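Local atomic coordinates of serine-rich Repeat Adhesion Glycoprotein (Srr1) (Streptococcus agalactiae, PDB entry 4MBO), a protein that binds fibrinogen as a serine-rich repeat adhesion glycoprotein of Streptococcus agalactiae, probably helping the bacterium attach to its host. Residues G33-K36 with N42-L45; T191-E196 with S299-I304; T211-D216 with Y284-K289. All blocks are in the same frame, centred on the assembly; numbering follows the deposited sequence.

Contact 1: G33-K36 with N42-L45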
loop_
_atom_site.group_PDB
_atom_site.type_symbol
_atom_site.label_atom_id
_atom_site.label_comp_id
_atom_site.label_asym_id
_atom_site.label_seq_id
_atom_site.Cartn_x
_atom_site.Cartn_y
_atom_site.Cartn_z
ATOM N N GLY A 33 -16.868 -9.235 2.010
ATOM C CA GLY A 33 -17.179 -9.121 0.598
ATOM C C GLY A 33 -16.389 -8.000 -0.050
ATOM O O GLY A 33 -16.262 -7.959 -1.275
ATOM N N THR A 34 -15.927 -7.040 0.771
ATOM C CA THR A 34 -15.154 -5.887 0.282
ATOM C C THR A 34 -13.967 -5.612 1.214
ATOM O O THR A 34 -14.142 -5.530 2.439
ATOM C CB THR A 34 -16.003 -4.595 0.258
ATOM O OG1 THR A 34 -17.161 -4.767 -0.575
ATOM C CG2 THR A 34 -15.211 -3.441 -0.284
ATOM N N VAL A 35 -12.751 -5.513 0.659
ATOM C CA VAL A 35 -11.583 -5.103 1.451
ATOM C C VAL A 35 -11.366 -3.612 1.215
ATOM O O VAL A 35 -11.094 -3.182 0.088
ATOM C CB VAL A 35 -10.292 -5.864 1.056
ATOM C CG1 VAL A 35 -9.114 -5.430 1.919
ATOM C CG2 VAL A 35 -10.464 -7.351 1.212
ATOM N N LYS A 36 -11.487 -2.832 2.280
ATOM C CA LYS A 36 -11.318 -1.367 2.224
ATOM C C LYS A 36 -9.866 -1.026 2.511
ATOM O O LYS A 36 -9.462 -0.873 3.662
ATOM C CB LYS A 36 -12.256 -0.698 3.228
ATOM C CG LYS A 36 -13.720 -1.038 2.990
ATOM C CD LYS A 36 -14.644 -0.405 4.027
ATOM C CE LYS A 36 -16.078 -0.916 3.925
ATOM N NZ LYS A 36 -16.873 -0.603 5.152
ATOM N N ASN A 42 -7.617 -5.898 5.827
ATOM C CA ASN A 42 -6.824 -6.945 5.242
ATOM C C ASN A 42 -7.544 -8.254 5.465
ATOM O O ASN A 42 -8.583 -8.295 6.160
ATOM C CB ASN A 42 -5.389 -6.967 5.827
ATOM C CG ASN A 42 -5.363 -7.124 7.330
ATOM O OD1 ASN A 42 -5.203 -6.135 8.057
ATOM N ND2 ASN A 42 -5.571 -8.337 7.823
ATOM N N LEU A 43 -7.030 -9.287 4.827
ATOM C CA LEU A 43 -7.512 -10.659 4.999
ATOM C C LEU A 43 -6.592 -11.355 5.973
ATOM O O LEU A 43 -5.569 -10.802 6.388
ATOM C CB LEU A 43 -7.512 -11.389 3.669
ATOM C CG LEU A 43 -8.432 -10.775 2.607
ATOM C CD1 LEU A 43 -8.215 -11.434 1.247
ATOM C CD2 LEU A 43 -9.896 -10.826 3.030
ATOM N N VAL A 44 -6.962 -12.571 6.380
ATOM C CA VAL A 44 -6.141 -13.331 7.296
ATOM C C VAL A 44 -5.879 -14.723 6.704
ATOM O O VAL A 44 -6.799 -15.408 6.242
ATOM C CB VAL A 44 -6.816 -13.464 8.691
ATOM C CG1 VAL A 44 -5.944 -14.337 9.583
ATOM C CG2 VAL A 44 -6.959 -12.073 9.341
ATOM N N LEU A 45 -4.620 -15.099 6.695
ATOM C CA LEU A 45 -4.183 -16.419 6.266
ATOM C C LEU A 45 -3.803 -17.263 7.470
ATOM O O LEU A 45 -3.059 -16.817 8.349
ATOM C CB LEU A 45 -2.947 -16.276 5.385
ATOM C CG LEU A 45 -2.208 -17.573 4.996
ATOM C CD1 LEU A 45 -3.112 -18.467 4.157
ATOM C CD2 LEU A 45 -0.927 -17.243 4.248
#
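Val35 and Leu43 meet through one methyl each: CG2 of Val35 lies 4.0 Å from CD2 of Leu43, and the two side chains cross at about a right angle. The other branch of Val35 meets the same segment one residue earlier. With CG1 anti to the backbone N (chi1 -179°), CG1 faces the start of the second segment, 4.2 Å from the backbone N of Asn42, while CG2 is left to meet the leucine. Asn42 sets out from the backbone away from Val35, and its amide turns forward over the next residue, at the start of strand 43-51. Its ND2 donates to O of Leu43 at 2.9 Å with a fairly straight N-H (163°), reaching the carbonyl from above its plane although the oxygen lies close to the plane of the amide. The side chain of Asn42 is about 4 Å from a bound calcium ion. Further out, backbone hydrogen bonds between Val35 and Arg155 and between Val35 and Gln157 hold strand 34-36, and Leu43 is paired with Val124 of strand 116-126. Leu29 and Glu41 add to the packing around Val35. With no hydrogen bond between the two segments, their contact, a meeting of two different sheets, rests on dispersion between branched aliphatic groups.

Contact 2: T191-E196 with S299-I304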
loop_
_atom_site.group_PDB
_atom_site.type_symbol
_atom_site.label_atom_id
_atom_site.label_comp_id
_atom_site.label_asym_id
_atom_site.label_seq_id
_atom_site.Cartn_x
_atom_site.Cartn_y
_atom_site.Cartn_z
ATOM N N THR A 191 0.147 12.690 -3.491
ATOM C CA THR A 191 -0.982 13.506 -3.792
ATOM C C THR A 191 -1.266 13.503 -5.281
ATOM O O THR A 191 -0.345 13.742 -6.091
ATOM C CB THR A 191 -0.736 14.970 -3.342
ATOM O OG1 THR A 191 -0.523 14.995 -1.912
ATOM C CG2 THR A 191 -1.949 15.818 -3.627
ATOM N N GLN A 192 -2.516 13.219 -5.644
ATOM C CA GLN A 192 -2.955 13.317 -7.037
ATOM C C GLN A 192 -3.742 14.611 -7.197
ATOM O O GLN A 192 -4.708 14.862 -6.471
ATOM C CB GLN A 192 -3.825 12.164 -7.448
ATOM C CG GLN A 192 -3.109 10.829 -7.409
ATOM C CD GLN A 192 -4.065 9.674 -7.636
ATOM O OE1 GLN A 192 -5.268 9.762 -7.304
ATOM N NE2 GLN A 192 -3.542 8.569 -8.160
ATOM N N ILE A 193 -3.297 15.439 -8.137
ATOM C CA ILE A 193 -3.951 16.695 -8.466
ATOM C C ILE A 193 -4.711 16.437 -9.772
ATOM O O ILE A 193 -4.139 16.032 -10.772
ATOM C CB ILE A 193 -2.922 17.831 -8.618
ATOM C CG1 ILE A 193 -2.297 18.165 -7.250
ATOM C CG2 ILE A 193 -3.511 19.076 -9.253
ATOM C CD1 ILE A 193 -1.036 17.429 -6.979
ATOM N N ASN A 194 -6.025 16.648 -9.749
ATOM C CA ASN A 194 -6.900 16.323 -10.867
ATOM C C ASN A 194 -6.940 14.824 -11.185
ATOM O O ASN A 194 -6.849 14.427 -12.347
ATOM C CB ASN A 194 -6.570 17.128 -12.136
ATOM C CG ASN A 194 -7.717 17.102 -13.166
ATOM O OD1 ASN A 194 -8.867 16.763 -12.854
ATOM N ND2 ASN A 194 -7.392 17.445 -14.404
ATOM N N PRO A 195 -7.132 13.980 -10.166
ATOM C CA PRO A 195 -7.251 12.553 -10.471
ATOM C C PRO A 195 -8.479 12.190 -11.335
ATOM O O PRO A 195 -8.504 11.128 -11.989
ATOM C CB PRO A 195 -7.386 11.908 -9.080
ATOM C CG PRO A 195 -7.894 12.968 -8.205
ATOM C CD PRO A 195 -7.223 14.235 -8.716
ATOM N N GLU A 196 -9.508 13.023 -11.298
ATOM C CA GLU A 196 -10.728 12.785 -12.070
ATOM C C GLU A 196 -10.605 13.134 -13.570
ATOM O O GLU A 196 -11.472 12.779 -14.374
ATOM C CB GLU A 196 -11.892 13.591 -11.466
ATOM C CG GLU A 196 -12.225 13.232 -10.028
ATOM C CD GLU A 196 -13.069 11.992 -9.925
ATOM O OE1 GLU A 196 -14.252 12.073 -10.326
ATOM O OE2 GLU A 196 -12.565 10.950 -9.452
ATOM N N SER A 299 -3.776 17.281 1.841
ATOM C CA SER A 299 -3.396 17.971 0.594
ATOM C C SER A 299 -4.569 18.726 0.046
ATOM O O SER A 299 -5.721 18.299 0.185
ATOM C CB SER A 299 -2.973 16.956 -0.482
ATOM O OG SER A 299 -1.878 16.193 -0.047
ATOM N N THR A 300 -4.286 19.819 -0.657
ATOM C CA THR A 300 -5.353 20.583 -1.265
ATOM C C THR A 300 -5.100 20.896 -2.729
ATOM O O THR A 300 -3.996 20.761 -3.218
ATOM C CB THR A 300 -5.513 21.980 -0.610
ATOM O OG1 THR A 300 -4.435 22.841 -1.020
ATOM C CG2 THR A 300 -5.604 21.918 0.894
ATOM N N VAL A 301 -6.168 21.358 -3.379
ATOM C CA VAL A 301 -6.073 22.120 -4.600
ATOM C C VAL A 301 -6.943 23.332 -4.186
ATOM O O VAL A 301 -8.191 23.198 -4.060
ATOM C CB VAL A 301 -6.604 21.423 -5.840
ATOM C CG1 VAL A 301 -6.624 22.405 -6.995
ATOM C CG2 VAL A 301 -5.734 20.249 -6.195
ATOM N N SER A 302 -6.304 24.465 -3.899
ATOM C CA SER A 302 -7.018 25.580 -3.264
ATOM C C SER A 302 -6.288 26.865 -3.475
ATOM O O SER A 302 -5.279 26.904 -4.154
ATOM C CB SER A 302 -7.061 25.344 -1.728
ATOM O OG SER A 302 -5.725 25.365 -1.134
ATOM N N ASP A 303 -6.824 27.931 -2.890
ATOM C CA ASP A 303 -6.081 29.167 -2.805
ATOM C C ASP A 303 -5.020 28.987 -1.694
ATOM O O ASP A 303 -5.021 27.978 -0.950
ATOM C CB ASP A 303 -7.020 30.324 -2.480
ATOM C CG ASP A 303 -7.673 30.165 -1.138
ATOM O OD1 ASP A 303 -8.224 29.106 -0.852
ATOM O OD2 ASP A 303 -7.639 31.145 -0.353
ATOM N N ILE A 304 -4.100 29.937 -1.591
ATOM C CA ILE A 304 -3.002 29.802 -0.653
ATOM C C ILE A 304 -3.478 29.752 0.805
ATOM O O ILE A 304 -2.820 29.137 1.631
ATOM C CB ILE A 304 -1.976 30.906 -0.912
ATOM C CG1 ILE A 304 -0.601 30.469 -0.432
ATOM C CG2 ILE A 304 -2.444 32.233 -0.323
ATOM C CD1 ILE A 304 0.536 31.366 -0.852
#
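The backbones of Thr191-Ile193 and Ser299-Val301 run side by side in the same sense, Thr191 opposite Ser299 and Ile193 opposite Val301, with CA atoms 6.7 Å apart at the first pair and no backbone hydrogen bond between them. Two hydroxyls close the first step: OG of Ser299 and OG1 of Thr191 approach to 2.6 Å in a short hydrogen bond. Each oxygen lies anti to its own carbonyl carbon (chi1 -61° in Thr191, -60° in Ser299), which brings the two together. Ser299 OG is also bonded to Tyr189 OH, so a small polar group in the interior has two partners. The carbons beneath are drawn in tightly, for CG2 of Thr191 stands only 3.5 Å from CB of Ser299. One step on, the contact turns apolar. CG2 of Val301 touches CG2 of Ile193 at 4.0 Å and sits 4.2 Å from CG1 of the same isoleucine, so it lies against both branches near the root of that side chain. Within the second segment, Thr300 OG1 donates to Ser302 OG at 2.8 Å, and Ser302 OG donates to O of Asp303 at 2.7 Å. Two sheets packed through their inner side chains are as in a beta sandwich, here with a hydroxyl pair in the interface. Strand 186-202 belongs to one sheet, paired with strands 169-181 and 283-290, and strand 295-302 to the facing one, between strands 210-215 and 309-316; Trp273, Met200 and Thr211 pack against Ile193 where these layers meet.

Contact 3: T211-D216 with Y284-K289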
loop_
_atom_site.group_PDB
_atom_site.type_symbol
_atom_site.label_atom_id
_atom_site.label_comp_id
_atom_site.label_asym_id
_atom_site.label_seq_id
_atom_site.Cartn_x
_atom_site.Cartn_y
_atom_site.Cartn_z
ATOM N N THR A 211 -1.430 23.918 -4.488
ATOM C CA THR A 211 -1.518 22.700 -3.672
ATOM C C THR A 211 -0.746 22.921 -2.381
ATOM O O THR A 211 0.416 23.295 -2.404
ATOM C CB THR A 211 -1.048 21.451 -4.395
ATOM O OG1 THR A 211 -2.050 21.064 -5.324
ATOM C CG2 THR A 211 -0.779 20.307 -3.421
ATOM N N ILE A 212 -1.455 22.781 -1.250
ATOM C CA ILE A 212 -0.869 22.877 0.050
ATOM C C ILE A 212 -0.876 21.453 0.644
ATOM O O ILE A 212 -1.883 20.723 0.580
ATOM C CB ILE A 212 -1.680 23.754 1.014
ATOM C CG1 ILE A 212 -2.083 25.111 0.397
ATOM C CG2 ILE A 212 -0.915 23.902 2.325
ATOM C CD1 ILE A 212 -0.979 25.856 -0.244
ATOM N N ILE A 213 0.262 21.074 1.210
ATOM C CA ILE A 213 0.420 19.793 1.906
ATOM C C ILE A 213 0.807 20.161 3.328
ATOM O O ILE A 213 1.772 20.913 3.556
ATOM C CB ILE A 213 1.482 18.930 1.238
ATOM C CG1 ILE A 213 0.956 18.504 -0.159
ATOM C CG2 ILE A 213 1.814 17.712 2.100
ATOM C CD1 ILE A 213 2.015 18.033 -1.108
ATOM N N GLY A 214 0.057 19.663 4.302
ATOM C CA GLY A 214 0.337 20.002 5.692
ATOM C C GLY A 214 -0.247 18.956 6.610
ATOM O O GLY A 214 -0.539 17.850 6.155
ATOM N N SER A 215 -0.372 19.295 7.893
ATOM C CA SER A 215 -0.977 18.346 8.850
ATOM C C SER A 215 -1.941 19.081 9.771
ATOM O O SER A 215 -1.771 20.271 10.058
ATOM C CB SER A 215 0.084 17.549 9.602
ATOM O OG SER A 215 1.014 18.379 10.260
ATOM N N ASP A 216 -2.971 18.355 10.206
ATOM C CA ASP A 216 -4.023 18.922 11.048
ATOM C C ASP A 216 -3.639 18.877 12.527
ATOM O O ASP A 216 -3.163 19.877 13.075
ATOM C CB ASP A 216 -5.350 18.184 10.786
ATOM C CG ASP A 216 -5.881 18.406 9.358
ATOM O OD1 ASP A 216 -6.047 19.592 8.962
ATOM O OD2 ASP A 216 -6.169 17.402 8.650
ATOM N N TYR A 284 -1.357 16.029 -12.060
ATOM C CA TYR A 284 -0.040 16.023 -11.456
ATOM C C TYR A 284 -0.033 15.064 -10.274
ATOM O O TYR A 284 -1.059 14.805 -9.658
ATOM C CB TYR A 284 0.389 17.401 -10.955
ATOM C CG TYR A 284 0.509 18.441 -12.036
ATOM C CD1 TYR A 284 1.609 18.473 -12.871
ATOM C CD2 TYR A 284 -0.485 19.373 -12.226
ATOM C CE1 TYR A 284 1.723 19.393 -13.887
ATOM C CE2 TYR A 284 -0.373 20.332 -13.211
ATOM C CZ TYR A 284 0.723 20.337 -14.042
ATOM O OH TYR A 284 0.815 21.284 -15.048
ATOM N N VAL A 285 1.128 14.484 -10.015
ATOM C CA VAL A 285 1.338 13.630 -8.862
ATOM C C VAL A 285 2.512 14.246 -8.091
ATOM O O VAL A 285 3.594 14.455 -8.637
ATOM C CB VAL A 285 1.638 12.203 -9.268
ATOM C CG1 VAL A 285 1.841 11.364 -8.038
ATOM C CG2 VAL A 285 0.528 11.643 -10.154
ATOM N N VAL A 286 2.293 14.531 -6.811
ATOM C CA VAL A 286 3.320 15.059 -5.936
ATOM C C VAL A 286 3.698 13.965 -4.948
ATOM O O VAL A 286 2.838 13.481 -4.174
ATOM C CB VAL A 286 2.860 16.298 -5.159
ATOM C CG1 VAL A 286 3.998 16.742 -4.239
ATOM C CG2 VAL A 286 2.419 17.397 -6.109
ATOM N N LEU A 287 4.947 13.518 -4.972
ATOM C CA LEU A 287 5.405 12.495 -4.056
ATOM C C LEU A 287 6.234 13.154 -2.978
ATOM O O LEU A 287 7.174 13.886 -3.279
ATOM C CB LEU A 287 6.238 11.444 -4.757
ATOM C CG LEU A 287 5.549 10.683 -5.899
ATOM C CD1 LEU A 287 5.686 11.384 -7.224
ATOM C CD2 LEU A 287 6.186 9.304 -5.965
ATOM N N VAL A 288 5.857 12.946 -1.732
ATOM C CA VAL A 288 6.575 13.477 -0.573
ATOM C C VAL A 288 7.084 12.319 0.284
ATOM O O VAL A 288 6.276 11.513 0.783
ATOM C CB VAL A 288 5.668 14.395 0.260
ATOM C CG1 VAL A 288 6.336 14.819 1.571
ATOM C CG2 VAL A 288 5.232 15.598 -0.555
ATOM N N LYS A 289 8.401 12.217 0.419
ATOM C CA LYS A 289 8.982 11.205 1.305
ATOM C C LYS A 289 9.541 11.932 2.510
ATOM O O LYS A 289 10.287 12.913 2.371
ATOM C CB LYS A 289 10.081 10.395 0.630
ATOM C CG LYS A 289 10.598 9.277 1.519
ATOM C CD LYS A 289 11.678 8.427 0.871
ATOM C CE LYS A 289 11.132 7.546 -0.235
ATOM N NZ LYS A 289 12.198 6.653 -0.777
#
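Thr211 OG1, two residues before the Ile213 that reaches across to Val286 and Val288, is held by two partners: Trp273 NE1 and the carbonyl O of Thr300 both hydrogen-bond to it. The same Trp273 stacks its ring on that of Tyr284, so the indole links the two segments at the end where their own side chains do not touch. The direct contact lies further along and is wholly apolar. Ile213 carries it with a single atom, CD1, which lies 3.9 Å from CG1 of Val286 and 4.1 Å from CG2 of Val288. Its chain is nearly extended at the outer bond (chi2 161°), which sends CD1 far enough to bridge a backbone separation of 9.2 Å between the CA atoms of Ile213 and Val288. Each valine offers a different branch: in Val286 the touching methyl is anti to the backbone N, in Val288 it is anti to the carbonyl carbon. The isoleucine slides past both in the opposite direction, a terminal methyl received by two branched side chains from one strand. Val230 and Ile193 pack beside Val286, while Ser299 flanks Ile213. No hydrogen bond joins these two segments; aliphatic side chains packed between two facing sheets are characteristic of the interior of a beta sandwich, here in the C-terminal part of a fibrinogen-binding adhesin.

In the fold
From the N terminus, contact 1 comes first and is local: 33-36 and 42-45 close a short loop that joins two sheets of the N-terminal, Ig-like part. It ends before the others begin and lies about 28 Å from contact 3, centre to centre. Contact 2 then spans about a hundred residues, from 191-196 to 299-304, and contact 3 nests inside that loop. These two touch, their centres about 9 Å apart: Thr191 and Ile193 of contact 2 pair by backbone with Val286 and Tyr284 of contact 3. Together they tie the two layers of the C-terminal part at adjoining places, while contact 1 does comparable work in the other half.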